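Local coordinates for glycine betaine, L-proline ABC transporter, glycine/betaine/L-proline-binding protein (ProX) (Borrelia burgdorferi, PDB 3TMG) that binds trimethyl glycine (glycine betaine) and probably delivers it, and perhaps related compounds such as carnitine, to an ABC transporter in the cell membrane, at residues A[159-171]-A[179-193]. Residues are numbered along the deposited sequence; the frame is centred on the assembly and turned at random.
Sequences SESVMLASLDSSI and VPLWKPHWAFSRYDI. With BET (trimethyl glycine), chain E.
Val179 opens the strand 179-183 against Met163 of the helix 160-171. Val179 CG1 lies 3.8 Å from Met163 CG, and the two side chains cross at about a right angle. The Met163 chain then bends at chi2 (-82°) and again at chi3, which carries its methyl along the strand. Met163 CE sits 3.6 Å from Pro180 O, a buried carbonyl with no polar partner in the model. The same methyl touches Leu181 CD2 and approaches Trp182. The other branch of Leu181, CD1, meets Leu167 CD2 at 3.7 Å.

Trp182 is the ligand-pocket residue of this contact. One face of its indole takes the trimethylammonium group, with Trp182 CD2 3.5 Å from C2 of the betaine. Leu181 CD2 lies over the opposite face. Glu160 CG and carboxylate lie against the indole's six-membered ring at CH2 and CZ2, the carboxylate plane 56° from it.

His185 is held at both ring nitrogens. His185 NE2 donates to Glu160 OE2 at 2.7 Å, nearly in the imidazole plane but somewhat bent (N-H...O 144°). ND1 accepts from Ala187 N, capping the turn into helix 187-190. These two bonds fix the ring's rotation. Glu160 OE2 also accepts from a water, and Glu160 OE1 accepts from Gly26 N, next to pocket residue Trp25. Leu164 CD1 touches the His185 edge and Trp186 CZ2.

Tyr191 follows the short helix and packs on Leu167 and Ile171. Its OH is 3.2 Å from Asp168 OD1, which forms a salt bridge with Lys172. Ile193 CG2 closes the apolar layer against Leu167 CD1 and Ile171 CD1.

The arrangement is a helix packed across a sheet strand in a periplasmic-binding-protein type fold. Behind the aromatic betaine site, Glu160 at the benzo ring and His185, edge-on to Trp182 NE1, are consistent with a second shell.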
ATOM      1  N   SER A 159      10.072  -4.911  -7.936  1.00 24.46           N
ATOM      2  CA  SER A 159       9.544  -4.744  -6.571  1.00 23.43           C
ATOM      3  C   SER A 159       9.604  -3.266  -6.223  1.00 21.96           C
ATOM      4  O   SER A 159      10.266  -2.511  -6.929  1.00 21.93           O
ATOM      5  CB  SER A 159      10.406  -5.553  -5.579  1.00 24.62           C
ATOM      6  OG  SER A 159      11.753  -5.066  -5.574  1.00 25.76           O
ATOM      7  N   GLU A 160       8.925  -2.865  -5.152  1.00 21.11           N
ATOM      8  CA  GLU A 160       8.994  -1.499  -4.666  1.00 20.61           C
ATOM      9  C   GLU A 160      10.478  -1.087  -4.437  1.00 21.34           C
ATOM     10  O   GLU A 160      10.849  -0.000  -4.816  1.00 20.42           O
ATOM     11  CB  GLU A 160       8.183  -1.284  -3.382  1.00 20.50           C
ATOM     12  CG  GLU A 160       8.114   0.206  -2.981  1.00 21.59           C
ATOM     13  CD  GLU A 160       7.556   0.487  -1.578  1.00 24.37           C
ATOM     14  OE1 GLU A 160       7.207  -0.468  -0.880  1.00 24.74           O
ATOM     15  OE2 GLU A 160       7.482   1.670  -1.144  1.00 24.53           O
ATOM     16  N   SER A 161      11.284  -1.970  -3.827  1.00 20.78           N
ATOM     17  CA  SER A 161      12.685  -1.652  -3.519  0.70 22.27           C
ATOM     18  C   SER A 161      13.541  -1.421  -4.781  1.00 22.20           C
ATOM     19  O   SER A 161      14.309  -0.442  -4.856  1.00 23.10           O
ATOM     20  CB  SER A 161      13.303  -2.746  -2.641  0.70 22.54           C
ATOM     21  OG  SER A 161      12.783  -2.621  -1.333  0.70 20.99           O
ATOM     22  N   VAL A 162      13.396  -2.296  -5.770  1.00 22.10           N
ATOM     23  CA  VAL A 162      14.148  -2.181  -7.020  1.00 22.87           C
ATOM     24  C   VAL A 162      13.683  -0.936  -7.779  1.00 22.38           C
ATOM     25  O   VAL A 162      14.523  -0.166  -8.282  1.00 22.74           O
ATOM     26  CB  VAL A 162      13.987  -3.433  -7.921  1.00 23.62           C
ATOM     27  CG1 VAL A 162      14.500  -3.157  -9.304  1.00 24.53           C
ATOM     28  CG2 VAL A 162      14.694  -4.619  -7.295  1.00 24.98           C
ATOM     29  N   MET A 163      12.349  -0.733  -7.861  1.00 20.05           N
ATOM     30  CA  MET A 163      11.790   0.469  -8.531  1.00 19.06           C
ATOM     31  C   MET A 163      12.370   1.752  -7.898  1.00 18.16           C
ATOM     32  O   MET A 163      12.872   2.624  -8.598  1.00 18.58           O
ATOM     33  CB  MET A 163      10.237   0.469  -8.499  1.00 18.27           C
ATOM     34  CG  MET A 163       9.579   1.730  -9.075  1.00 18.20           C
ATOM     35  SD  MET A 163       9.483   3.151  -7.950  1.00 17.78           S
ATOM     36  CE  MET A 163       8.149   2.545  -6.905  1.00 17.24           C
ATOM     37  N   LEU A 164      12.337   1.840  -6.577  1.00 17.56           N
ATOM     38  CA  LEU A 164      12.890   3.027  -5.881  1.00 18.05           C
ATOM     39  C   LEU A 164      14.407   3.213  -6.003  1.00 19.09           C
ATOM     40  O   LEU A 164      14.877   4.335  -6.145  1.00 19.20           O
ATOM     41  CB  LEU A 164      12.492   3.044  -4.420  1.00 17.44           C
ATOM     42  CG  LEU A 164      10.983   3.173  -4.148  1.00 16.83           C
ATOM     43  CD1 LEU A 164      10.767   2.772  -2.700  1.00 16.07           C
ATOM     44  CD2 LEU A 164      10.577   4.621  -4.430  1.00 16.57           C
ATOM     45  N   ALA A 165      15.162   2.119  -5.941  1.00 20.22           N
ATOM     46  CA  ALA A 165      16.599   2.179  -6.231  1.00 21.95           C
ATOM     47  C   ALA A 165      16.865   2.651  -7.672  1.00 22.80           C
ATOM     48  O   ALA A 165      17.754   3.473  -7.892  1.00 23.31           O
ATOM     49  CB  ALA A 165      17.280   0.829  -5.930  1.00 22.96           C
ATOM     50  N   SER A 166      16.090   2.179  -8.651  1.00 22.14           N
ATOM     51  CA  SER A 166      16.244   2.679 -10.021  1.00 23.10           C
ATOM     52  C   SER A 166      15.900   4.174 -10.168  1.00 22.91           C
ATOM     53  O   SER A 166      16.579   4.909 -10.874  1.00 23.22           O
ATOM     54  CB  SER A 166      15.396   1.883 -11.008  1.00 24.06           C
ATOM     55  OG  SER A 166      15.538   0.497 -10.800  1.00 25.26           O
ATOM     56  N   LEU A 167      14.793   4.603  -9.551  1.00 21.32           N
ATOM     57  CA  LEU A 167      14.455   6.044  -9.482  1.00 21.83           C
ATOM     58  C   LEU A 167      15.600   6.888  -8.869  1.00 23.32           C
ATOM     59  O   LEU A 167      15.976   7.932  -9.417  1.00 23.07           O
ATOM     60  CB  LEU A 167      13.128   6.254  -8.678  1.00 19.43           C
ATOM     61  CG  LEU A 167      12.641   7.705  -8.446  1.00 19.50           C
ATOM     62  CD1 LEU A 167      12.317   8.385  -9.757  1.00 19.64           C
ATOM     63  CD2 LEU A 167      11.382   7.699  -7.567  1.00 17.52           C
ATOM     64  N   ASP A 168      16.113   6.431  -7.724  1.00 24.62           N
ATOM     65  CA  ASP A 168      17.229   7.110  -7.033  1.00 28.89           C
ATOM     66  C   ASP A 168      18.428   7.229  -7.991  1.00 30.44           C
ATOM     67  O   ASP A 168      19.000   8.301  -8.151  1.00 31.64           O
ATOM     68  CB  ASP A 168      17.623   6.343  -5.763  1.00 30.82           C
ATOM     69  CG  ASP A 168      18.583   7.138  -4.852  1.00 36.22           C
ATOM     70  OD1 ASP A 168      18.585   8.383  -4.860  1.00 37.85           O
ATOM     71  OD2 ASP A 168      19.345   6.506  -4.099  1.00 40.24           O
ATOM     72  N   SER A 169      18.751   6.128  -8.668  1.00 31.64           N
ATOM     73  CA  SER A 169      19.885   6.067  -9.600  1.00 34.63           C
ATOM     74  C   SER A 169      19.760   6.987 -10.795  1.00 34.91           C
ATOM     75  O   SER A 169      20.720   7.700 -11.138  1.00 36.19           O
ATOM     76  CB  SER A 169      20.080   4.634 -10.118  1.00 36.49           C
ATOM     77  OG  SER A 169      20.567   3.802  -9.093  1.00 39.01           O
ATOM     78  N   SER A 170      18.610   6.928 -11.456  1.00 32.94           N
ATOM     79  CA  SER A 170      18.308   7.786 -12.594  1.00 33.49           C
ATOM     80  C   SER A 170      18.380   9.258 -12.248  1.00 33.77           C
ATOM     81  O   SER A 170      18.944  10.056 -13.032  1.00 35.83           O
ATOM     82  CB  SER A 170      16.938   7.462 -13.157  1.00 32.45           C
ATOM     83  OG  SER A 170      16.995   6.257 -13.891  1.00 33.62           O
ATOM     84  N   ILE A 171      17.826   9.630 -11.093  1.00 31.80           N
ATOM     85  CA  ILE A 171      17.802  11.048 -10.707  1.00 32.64           C
ATOM     86  C   ILE A 171      19.218  11.574 -10.435  1.00 35.10           C
ATOM     87  O   ILE A 171      19.563  12.659 -10.875  1.00 35.68           O
ATOM     88  CB  ILE A 171      16.872  11.316  -9.524  1.00 30.34           C
ATOM     89  CG1 ILE A 171      15.426  11.339 -10.031  1.00 28.77           C
ATOM     90  CG2 ILE A 171      17.223  12.633  -8.800  1.00 30.44           C
ATOM     91  CD1 ILE A 171      14.415  11.323  -8.913  1.00 28.21           C
ATOM     92  N   VAL A 179       8.142   5.477 -13.794  1.00 17.82           N
ATOM     93  CA  VAL A 179       7.778   4.437 -12.799  1.00 16.58           C
ATOM     94  C   VAL A 179       6.300   4.601 -12.402  1.00 15.87           C
ATOM     95  O   VAL A 179       5.779   5.717 -12.511  1.00 15.84           O
ATOM     96  CB  VAL A 179       8.648   4.537 -11.507  1.00 15.70           C
ATOM     97  CG1 VAL A 179      10.145   4.260 -11.791  1.00 16.62           C
ATOM     98  CG2 VAL A 179       8.423   5.858 -10.766  1.00 15.13           C
ATOM     99  N   PRO A 180       5.639   3.513 -11.946  1.00 15.10           N
ATOM    100  CA  PRO A 180       4.367   3.722 -11.320  1.00 14.35           C
ATOM    101  C   PRO A 180       4.709   4.039  -9.842  1.00 14.32           C
ATOM    102  O   PRO A 180       5.610   3.404  -9.265  1.00 15.20           O
ATOM    103  CB  PRO A 180       3.656   2.372 -11.497  1.00 14.08           C
ATOM    104  CG  PRO A 180       4.769   1.363 -11.551  1.00 14.94           C
ATOM    105  CD  PRO A 180       5.963   2.070 -12.131  1.00 15.47           C
ATOM    106  N   LEU A 181       4.144   5.106  -9.312  1.00 13.71           N
ATOM    107  CA  LEU A 181       4.353   5.451  -7.895  1.00 13.05           C
ATOM    108  C   LEU A 181       2.991   5.851  -7.322  1.00 12.62           C
ATOM    109  O   LEU A 181       1.978   5.814  -8.014  1.00 12.74           O
ATOM    110  CB  LEU A 181       5.411   6.548  -7.680  1.00 13.09           C
ATOM    111  CG  LEU A 181       6.672   6.040  -6.958  1.00 13.22           C
ATOM    112  CD1 LEU A 181       7.781   7.083  -6.932  1.00 14.22           C
ATOM    113  CD2 LEU A 181       6.352   5.577  -5.527  1.00 12.95           C
ATOM    114  N   TRP A 182       2.958   6.202  -6.044  1.00 11.99           N
ATOM    115  CA  TRP A 182       1.692   6.410  -5.392  1.00 11.32           C
ATOM    116  C   TRP A 182       1.956   7.280  -4.221  1.00 11.54           C
ATOM    117  O   TRP A 182       3.137   7.451  -3.800  1.00 10.97           O
ATOM    118  CB  TRP A 182       1.052   5.064  -4.958  1.00 11.40           C
ATOM    119  CG  TRP A 182       1.972   4.225  -4.081  1.00 11.39           C
ATOM    120  CD1 TRP A 182       2.132   4.260  -2.688  1.00 11.13           C
ATOM    121  CD2 TRP A 182       2.938   3.257  -4.564  1.00 11.61           C
ATOM    122  NE1 TRP A 182       3.089   3.343  -2.282  1.00 11.58           N
ATOM    123  CE2 TRP A 182       3.632   2.730  -3.378  1.00 11.69           C
ATOM    124  CE3 TRP A 182       3.271   2.765  -5.839  1.00 11.87           C
ATOM    125  CZ2 TRP A 182       4.612   1.750  -3.478  1.00 12.15           C
ATOM    126  CZ3 TRP A 182       4.274   1.790  -5.935  1.00 12.22           C
ATOM    127  CH2 TRP A 182       4.925   1.284  -4.782  1.00 12.40           C
ATOM    128  N   LYS A 183       0.870   7.870  -3.710  1.00 11.45           N
ATOM    129  CA  LYS A 183       0.893   8.515  -2.407  1.00 11.75           C
ATOM    130  C   LYS A 183      -0.078   7.747  -1.527  1.00 10.92           C
ATOM    131  O   LYS A 183      -1.124   7.268  -2.001  1.00 11.05           O
ATOM    132  CB  LYS A 183       0.506  10.022  -2.478  1.00 12.32           C
ATOM    133  CG  LYS A 183       1.465  10.869  -3.286  1.00 13.11           C
ATOM    134  CD  LYS A 183       1.041  12.351  -3.298  1.00 13.68           C
ATOM    135  CE  LYS A 183       2.193  13.266  -3.749  1.00 15.02           C
ATOM    136  NZ  LYS A 183       1.670  14.640  -4.073  1.00 15.75           N
ATOM    137  N   PRO A 184       0.238   7.636  -0.225  1.00 10.49           N
ATOM    138  CA  PRO A 184       1.315   8.290   0.507  1.00 11.03           C
ATOM    139  C   PRO A 184       2.661   7.609   0.275  1.00 11.22           C
ATOM    140  O   PRO A 184       2.745   6.383   0.332  1.00 11.55           O
ATOM    141  CB  PRO A 184       0.900   8.123   1.992  1.00 10.67           C
ATOM    142  CG  PRO A 184       0.078   6.849   1.989  1.00 10.38           C
ATOM    143  CD  PRO A 184      -0.643   6.838   0.638  1.00 10.00           C
ATOM    144  N   HIS A 185       3.706   8.395   0.021  1.00 11.72           N
ATOM    145  CA  HIS A 185       5.048   7.823  -0.094  1.00 12.01           C
ATOM    146  C   HIS A 185       6.045   8.918   0.183  1.00 12.82           C
ATOM    147  O   HIS A 185       5.861  10.067  -0.289  1.00 13.96           O
ATOM    148  CB  HIS A 185       5.285   7.183  -1.481  1.00 11.55           C
ATOM    149  CG  HIS A 185       6.387   6.138  -1.484  1.00 11.70           C
ATOM    150  ND1 HIS A 185       7.682   6.469  -1.364  1.00 12.90           N
ATOM    151  CD2 HIS A 185       6.346   4.746  -1.515  1.00 12.05           C
ATOM    152  CE1 HIS A 185       8.461   5.349  -1.397  1.00 13.04           C
ATOM    153  NE2 HIS A 185       7.654   4.294  -1.493  1.00 12.44           N
ATOM    154  N   TRP A 186       7.082   8.605   0.950  1.00 13.12           N
ATOM    155  CA  TRP A 186       8.169   9.609   1.208  1.00 14.44           C
ATOM    156  C   TRP A 186       8.976   9.966  -0.044  1.00 14.66           C
ATOM    157  O   TRP A 186       9.692  10.985  -0.063  1.00 15.60           O
ATOM    158  CB  TRP A 186       9.094   9.121   2.352  1.00 15.23           C
ATOM    159  CG  TRP A 186       9.587   7.725   2.077  1.00 15.16           C
ATOM    160  CD1 TRP A 186       9.090   6.517   2.585  1.00 15.56           C
ATOM    161  CD2 TRP A 186      10.614   7.334   1.108  1.00 16.13           C
ATOM    162  NE1 TRP A 186       9.728   5.437   2.007  1.00 15.53           N
ATOM    163  CE2 TRP A 186      10.681   5.867   1.140  1.00 16.11           C
ATOM    164  CE3 TRP A 186      11.479   8.032   0.263  1.00 16.89           C
ATOM    165  CZ2 TRP A 186      11.582   5.166   0.383  1.00 16.48           C
ATOM    166  CZ3 TRP A 186      12.356   7.300  -0.528  1.00 17.56           C
ATOM    167  CH2 TRP A 186      12.408   5.893  -0.463  1.00 17.87           C
ATOM    168  N   ALA A 187       8.851   9.183  -1.127  1.00 13.96           N
ATOM    169  CA  ALA A 187       9.590   9.510  -2.370  1.00 14.59           C
ATOM    170  C   ALA A 187       9.264  10.923  -2.882  1.00 15.39           C
ATOM    171  O   ALA A 187      10.135  11.586  -3.448  1.00 15.90           O
ATOM    172  CB  ALA A 187       9.312   8.484  -3.472  1.00 13.86           C
ATOM    173  N   PHE A 188       8.012  11.375  -2.678  1.00 15.22           N
ATOM    174  CA  PHE A 188       7.603  12.722  -3.083  1.00 16.52           C
ATOM    175  C   PHE A 188       8.239  13.834  -2.266  1.00 17.96           C
ATOM    176  O   PHE A 188       8.372  14.966  -2.744  1.00 20.36           O
ATOM    177  CB  PHE A 188       6.052  12.828  -3.087  1.00 15.75           C
ATOM    178  CG  PHE A 188       5.449  12.103  -4.245  1.00 15.44           C
ATOM    179  CD1 PHE A 188       5.382  12.728  -5.480  1.00 15.65           C
ATOM    180  CD2 PHE A 188       5.012  10.786  -4.125  1.00 14.42           C
ATOM    181  CE1 PHE A 188       4.881  12.045  -6.587  1.00 15.33           C
ATOM    182  CE2 PHE A 188       4.511  10.107  -5.230  1.00 14.52           C
ATOM    183  CZ  PHE A 188       4.448  10.744  -6.459  1.00 14.63           C
ATOM    184  N   SER A 189       8.698  13.539  -1.058  1.00 18.48           N
ATOM    185  CA  SER A 189       9.454  14.583  -0.361  1.00 20.50           C
ATOM    186  C   SER A 189      10.962  14.452  -0.484  1.00 20.78           C
ATOM    187  O   SER A 189      11.669  15.447  -0.435  1.00 22.38           O
ATOM    188  CB  SER A 189       9.006  14.717   1.084  1.00 22.14           C
ATOM    189  OG  SER A 189       9.149  13.472   1.701  1.00 24.30           O
ATOM    190  N   ARG A 190      11.463  13.234  -0.691  1.00 19.79           N
ATOM    191  CA  ARG A 190      12.890  13.006  -0.782  1.00 20.39           C
ATOM    192  C   ARG A 190      13.392  13.376  -2.183  1.00 20.92           C
ATOM    193  O   ARG A 190      14.512  13.844  -2.350  1.00 20.54           O
ATOM    194  CB  ARG A 190      13.232  11.532  -0.456  1.00 19.97           C
ATOM    195  CG  ARG A 190      14.718  11.316  -0.195  1.00 21.89           C
ATOM    196  CD  ARG A 190      15.072   9.881   0.205  1.00 21.72           C
ATOM    197  NE  ARG A 190      14.431   9.401   1.440  1.00 21.11           N
ATOM    198  CZ  ARG A 190      14.508   8.124   1.832  1.00 20.44           C
ATOM    199  NH1 ARG A 190      15.188   7.259   1.089  1.00 19.98           N
ATOM    200  NH2 ARG A 190      13.918   7.702   2.946  1.00 19.97           N
ATOM    201  N   TYR A 191      12.565  13.106  -3.197  1.00 20.32           N
ATOM    202  CA  TYR A 191      12.900  13.425  -4.593  1.00 21.50           C
ATOM    203  C   TYR A 191      11.976  14.502  -5.153  1.00 21.69           C
ATOM    204  O   TYR A 191      10.903  14.694  -4.639  1.00 21.01           O
ATOM    205  CB  TYR A 191      12.806  12.180  -5.476  1.00 21.65           C
ATOM    206  CG  TYR A 191      13.590  11.019  -4.927  1.00 22.96           C
ATOM    207  CD1 TYR A 191      15.005  11.080  -4.834  1.00 24.96           C
ATOM    208  CD2 TYR A 191      12.950   9.851  -4.536  1.00 22.37           C
ATOM    209  CE1 TYR A 191      15.728  10.003  -4.340  1.00 26.31           C
ATOM    210  CE2 TYR A 191      13.670   8.774  -4.046  1.00 23.78           C
ATOM    211  CZ  TYR A 191      15.047   8.869  -3.928  1.00 25.43           C
ATOM    212  OH  TYR A 191      15.762   7.797  -3.442  1.00 27.74           O
ATOM    213  N   ASP A 192      12.426  15.188  -6.207  1.00 23.02           N
ATOM    214  CA  ASP A 192      11.622  16.129  -6.942  1.00 23.26           C
ATOM    215  C   ASP A 192      11.030  15.362  -8.122  1.00 22.07           C
ATOM    216  O   ASP A 192      11.648  15.239  -9.174  1.00 22.45           O
ATOM    217  CB  ASP A 192      12.485  17.317  -7.384  1.00 27.33           C
ATOM    218  CG  ASP A 192      11.680  18.417  -7.980  1.00 28.97           C
ATOM    219  OD1 ASP A 192      10.437  18.318  -7.996  1.00 29.37           O
ATOM    220  OD2 ASP A 192      12.286  19.391  -8.442  1.00 33.55           O
ATOM    221  N   ILE A 193       9.815  14.844  -7.923  1.00 19.45           N
ATOM    222  CA  ILE A 193       9.151  13.988  -8.878  1.00 18.41           C
ATOM    223  C   ILE A 193       7.689  14.453  -9.050  1.00 18.21           C
ATOM    224  O   ILE A 193       7.174  15.166  -8.199  1.00 18.32           O
ATOM    225  CB  ILE A 193       9.162  12.514  -8.398  1.00 17.24           C
ATOM    226  CG1 ILE A 193       8.703  12.383  -6.920  1.00 15.91           C
ATOM    227  CG2 ILE A 193      10.557  11.919  -8.598  1.00 17.44           C
ATOM    228  CD1 ILE A 193       8.427  10.937  -6.479  1.00 14.99           C
TER
HETATM  229  N   BET E 310       0.491  -0.078  -3.587  1.00 21.24           N
HETATM  230  CA  BET E 310      -0.694  -0.909  -3.314  1.00 22.93           C
HETATM  231  C   BET E 310      -1.391  -1.187  -4.653  1.00 25.81           C
HETATM  232  O   BET E 310      -0.997  -2.020  -5.513  1.00 21.29           O
HETATM  233  OXT BET E 310      -2.368  -0.499  -4.865  1.00 31.67           O
HETATM  234  C1  BET E 310       1.144   0.361  -2.342  1.00 21.38           C
HETATM  235  C2  BET E 310       0.116   1.121  -4.326  1.00 21.25           C
HETATM  236  C3  BET E 310       1.452  -0.849  -4.402  1.00 18.99           C
HETATM  237  O   HOH W   1       9.309   2.063   1.175  1.00 36.74           O